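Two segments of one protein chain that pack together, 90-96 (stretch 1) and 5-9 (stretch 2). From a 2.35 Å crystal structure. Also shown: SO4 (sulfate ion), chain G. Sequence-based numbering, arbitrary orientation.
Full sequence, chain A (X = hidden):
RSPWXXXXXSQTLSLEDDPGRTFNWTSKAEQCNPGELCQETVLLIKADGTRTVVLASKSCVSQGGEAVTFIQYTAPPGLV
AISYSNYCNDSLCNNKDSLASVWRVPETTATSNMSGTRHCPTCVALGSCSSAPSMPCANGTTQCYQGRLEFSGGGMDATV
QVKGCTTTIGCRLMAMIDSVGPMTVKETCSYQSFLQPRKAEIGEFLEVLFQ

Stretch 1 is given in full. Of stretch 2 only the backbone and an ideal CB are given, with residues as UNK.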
# COMPACT_ATOMS: atom_id res chain seq x y z
N ASP A 90 6.20 0.61 -23.47
CA ASP A 90 5.89 1.52 -24.60
C ASP A 90 5.33 2.83 -24.04
O ASP A 90 4.74 2.86 -22.94
CB ASP A 90 5.11 0.80 -25.71
CG ASP A 90 3.74 0.28 -25.32
OD1 ASP A 90 2.94 1.09 -24.83
OD2 ASP A 90 3.49 -0.93 -25.54
N SER A 91 5.60 3.91 -24.76
CA SER A 91 5.38 5.31 -24.32
C SER A 91 3.95 5.44 -23.79
O SER A 91 3.03 4.90 -24.46
CB SER A 91 5.68 6.29 -25.42
OG SER A 91 7.01 6.78 -25.26
N LEU A 92 3.82 6.04 -22.60
CA LEU A 92 2.52 6.40 -21.96
C LEU A 92 1.71 5.14 -21.61
O LEU A 92 0.47 5.26 -21.52
CB LEU A 92 1.72 7.30 -22.91
CG LEU A 92 2.44 8.53 -23.47
CD1 LEU A 92 1.44 9.49 -24.12
CD2 LEU A 92 3.24 9.25 -22.40
N CYS A 93 2.34 3.98 -21.45
CA CYS A 93 1.61 2.71 -21.17
C CYS A 93 1.09 2.71 -19.71
O CYS A 93 0.03 2.13 -19.48
CB CYS A 93 2.47 1.50 -21.51
SG CYS A 93 4.05 1.45 -20.61
N ASN A 94 1.79 3.38 -18.79
CA ASN A 94 1.42 3.45 -17.35
C ASN A 94 0.32 4.50 -17.16
O ASN A 94 0.57 5.53 -16.52
CB ASN A 94 2.63 3.73 -16.45
CG ASN A 94 3.30 5.06 -16.74
OD1 ASN A 94 3.11 5.65 -17.81
ND2 ASN A 94 4.11 5.51 -15.81
N ASN A 95 -0.87 4.23 -17.71
CA ASN A 95 -1.94 5.23 -17.91
C ASN A 95 -3.22 4.84 -17.13
O ASN A 95 -4.28 5.43 -17.39
CB ASN A 95 -2.19 5.39 -19.41
CG ASN A 95 -2.79 4.16 -20.07
OD1 ASN A 95 -2.74 3.05 -19.55
ND2 ASN A 95 -3.39 4.36 -21.24
N LYS A 96 -3.14 3.91 -16.18
CA LYS A 96 -4.30 3.58 -15.32
C LYS A 96 -4.77 4.87 -14.62
O LYS A 96 -3.93 5.60 -14.09
CB LYS A 96 -3.91 2.48 -14.33
CG LYS A 96 -5.07 1.91 -13.52
CD LYS A 96 -4.86 0.47 -13.13
CE LYS A 96 -6.04 -0.14 -12.40
NZ LYS A 96 -7.27 -0.17 -13.23
N UNK A 5 9.65 5.73 -24.34
CA UNK A 5 10.59 6.72 -23.73
C UNK A 5 9.84 7.90 -23.09
O UNK A 5 10.54 8.71 -22.47
CB UNK A 5 11.56 7.25 -24.79
N UNK A 6 8.50 8.01 -23.18
CA UNK A 6 7.69 8.87 -22.27
C UNK A 6 6.83 7.99 -21.36
O UNK A 6 6.20 7.02 -21.84
CB UNK A 6 6.80 9.83 -23.07
N UNK A 7 6.78 8.36 -20.07
CA UNK A 7 5.95 7.71 -19.02
C UNK A 7 5.19 8.76 -18.23
O UNK A 7 5.70 9.88 -18.08
CB UNK A 7 6.81 6.87 -18.07
N UNK A 8 4.01 8.43 -17.71
CA UNK A 8 3.37 9.22 -16.63
C UNK A 8 4.30 9.19 -15.41
O UNK A 8 5.00 8.15 -15.19
CB UNK A 8 1.99 8.67 -16.28
N UNK A 9 4.40 10.32 -14.71
CA UNK A 9 5.28 10.49 -13.51
C UNK A 9 4.48 11.22 -12.41
O UNK A 9 3.83 12.24 -12.70
CB UNK A 9 6.55 11.27 -13.86
S SO4 G . -8.51 2.67 -15.77
O1 SO4 G . -7.99 1.38 -16.16
O2 SO4 G . -9.90 2.78 -16.18
O3 SO4 G . -8.42 2.80 -14.33
O4 SO4 G . -7.75 3.72 -16.40

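Stretch 1 has no regular helix or strand. A type II turn from Asp-90 to Cys-93 shapes its first half, and much of what it offers stretch 2 is polar: the hydroxyl of Ser-91, the backbone N of Leu-92 and the side-chain amide of Asn-94. Several of these meet backbone atoms, so part of the contact is settled before any side chain of stretch 2 is chosen.

At position 5 the CA-to-CB bond points away from stretch 1, and the nearest atom to the ideal CB is Ser-91 OG at 4.6 Å. What matters here is the backbone: the N of position 5 gives a hydrogen bond to Ser-91 OG (3.0 Å). The side chain is little constrained, and small or polar residues would do as well as larger ones. The deposited residue is Thr-5; its OG1 stays 4.2 Å from Ser-91 OG, near but not bonded to it.

Position 6 has extended angles (-111/136) and is held at both ends of its backbone. Its N donates to Ser-91 OG at 2.8 Å, almost straight at 170°, and its O accepts from Leu-92 N at 2.7 Å. The O of position 6 also receives a CA-H...O contact from Ser-91 CA at 3.1 Å. CB leaves sideways, 3.7 Å from Leu-92 CD2, so a carbon-rich start is favoured, while the rest may go elsewhere: a beta-branched, long aliphatic or aromatic residue would fit. Tyr-6 is found, with chi1 m. Its CB makes the apolar contact with Leu-92 CD2, Ser-91 OG lies at the ring edge, and the end of the side chain leads away to a hydrogen bond elsewhere in the structure.

At position 7, again extended, the bond points away overall, though the ideal CB still lies 3.8 Å from Asn-94 ND2. Stretch 1 asks little beyond this grazing approach, and alanine, serine, valine or cysteine are all plausible. The residue is Cys-7, its side chain in the m rotamer and covalently bonded elsewhere in the structure, a role that stretch 1 alone could not reveal.

Position 8 is the one whose CA-to-CB bond points toward stretch 1, and the backbone is gripped by a single side chain. Its N donates to Asn-94 OD1 and its O accepts from Asn-94 ND2, both at 2.9 Å, so one amide reads both backbone groups of the residue. The ideal CB is 3.5 Å from Asn-94 O, and the way beyond runs past Asn-95. A long, flexible side chain suits this path, whether glutamine, lysine, methionine or glutamate. Gln-8 takes it, and has more of its surface covered by stretch 1 (87 Å²) than any other residue of stretch 2. Its NE2 comes 3.4 Å from Asn-95 CA and donates to a water O at 2.9 Å; that water O in turn donates to Asn-95 O at 2.6 Å, bridging the stretches.

Position 9 points away, with nothing of stretch 1 within 5.5 Å of its ideal CB. Its extended angles (-135/128) would welcome a beta-branched residue without requiring one, and Val-9 takes the place, chi1 t.

Stretch 2, residues 5-9: TYCQV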
# COMPACT_ATOMS: atom_id res chain seq x y z
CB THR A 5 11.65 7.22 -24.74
OG1 THR A 5 11.03 7.75 -25.91
CG2 THR A 5 12.64 6.13 -25.11
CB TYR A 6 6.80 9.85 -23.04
CG TYR A 6 7.55 10.94 -23.78
CD1 TYR A 6 7.79 12.18 -23.20
CD2 TYR A 6 8.03 10.72 -25.06
CE1 TYR A 6 8.49 13.17 -23.87
CE2 TYR A 6 8.73 11.71 -25.75
CZ TYR A 6 8.96 12.93 -25.15
OH TYR A 6 9.65 13.89 -25.82
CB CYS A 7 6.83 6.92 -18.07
SG CYS A 7 7.77 5.61 -18.90
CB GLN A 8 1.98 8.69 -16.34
CG GLN A 8 0.99 9.03 -17.44
CD GLN A 8 -0.43 8.77 -17.00
OE1 GLN A 8 -0.71 8.75 -15.80
NE2 GLN A 8 -1.33 8.55 -17.95
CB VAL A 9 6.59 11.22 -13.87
CG1 VAL A 9 7.50 11.39 -12.66
CG2 VAL A 9 7.33 10.50 -14.99
O HOH W 1 -4.10 8.05 -17.48
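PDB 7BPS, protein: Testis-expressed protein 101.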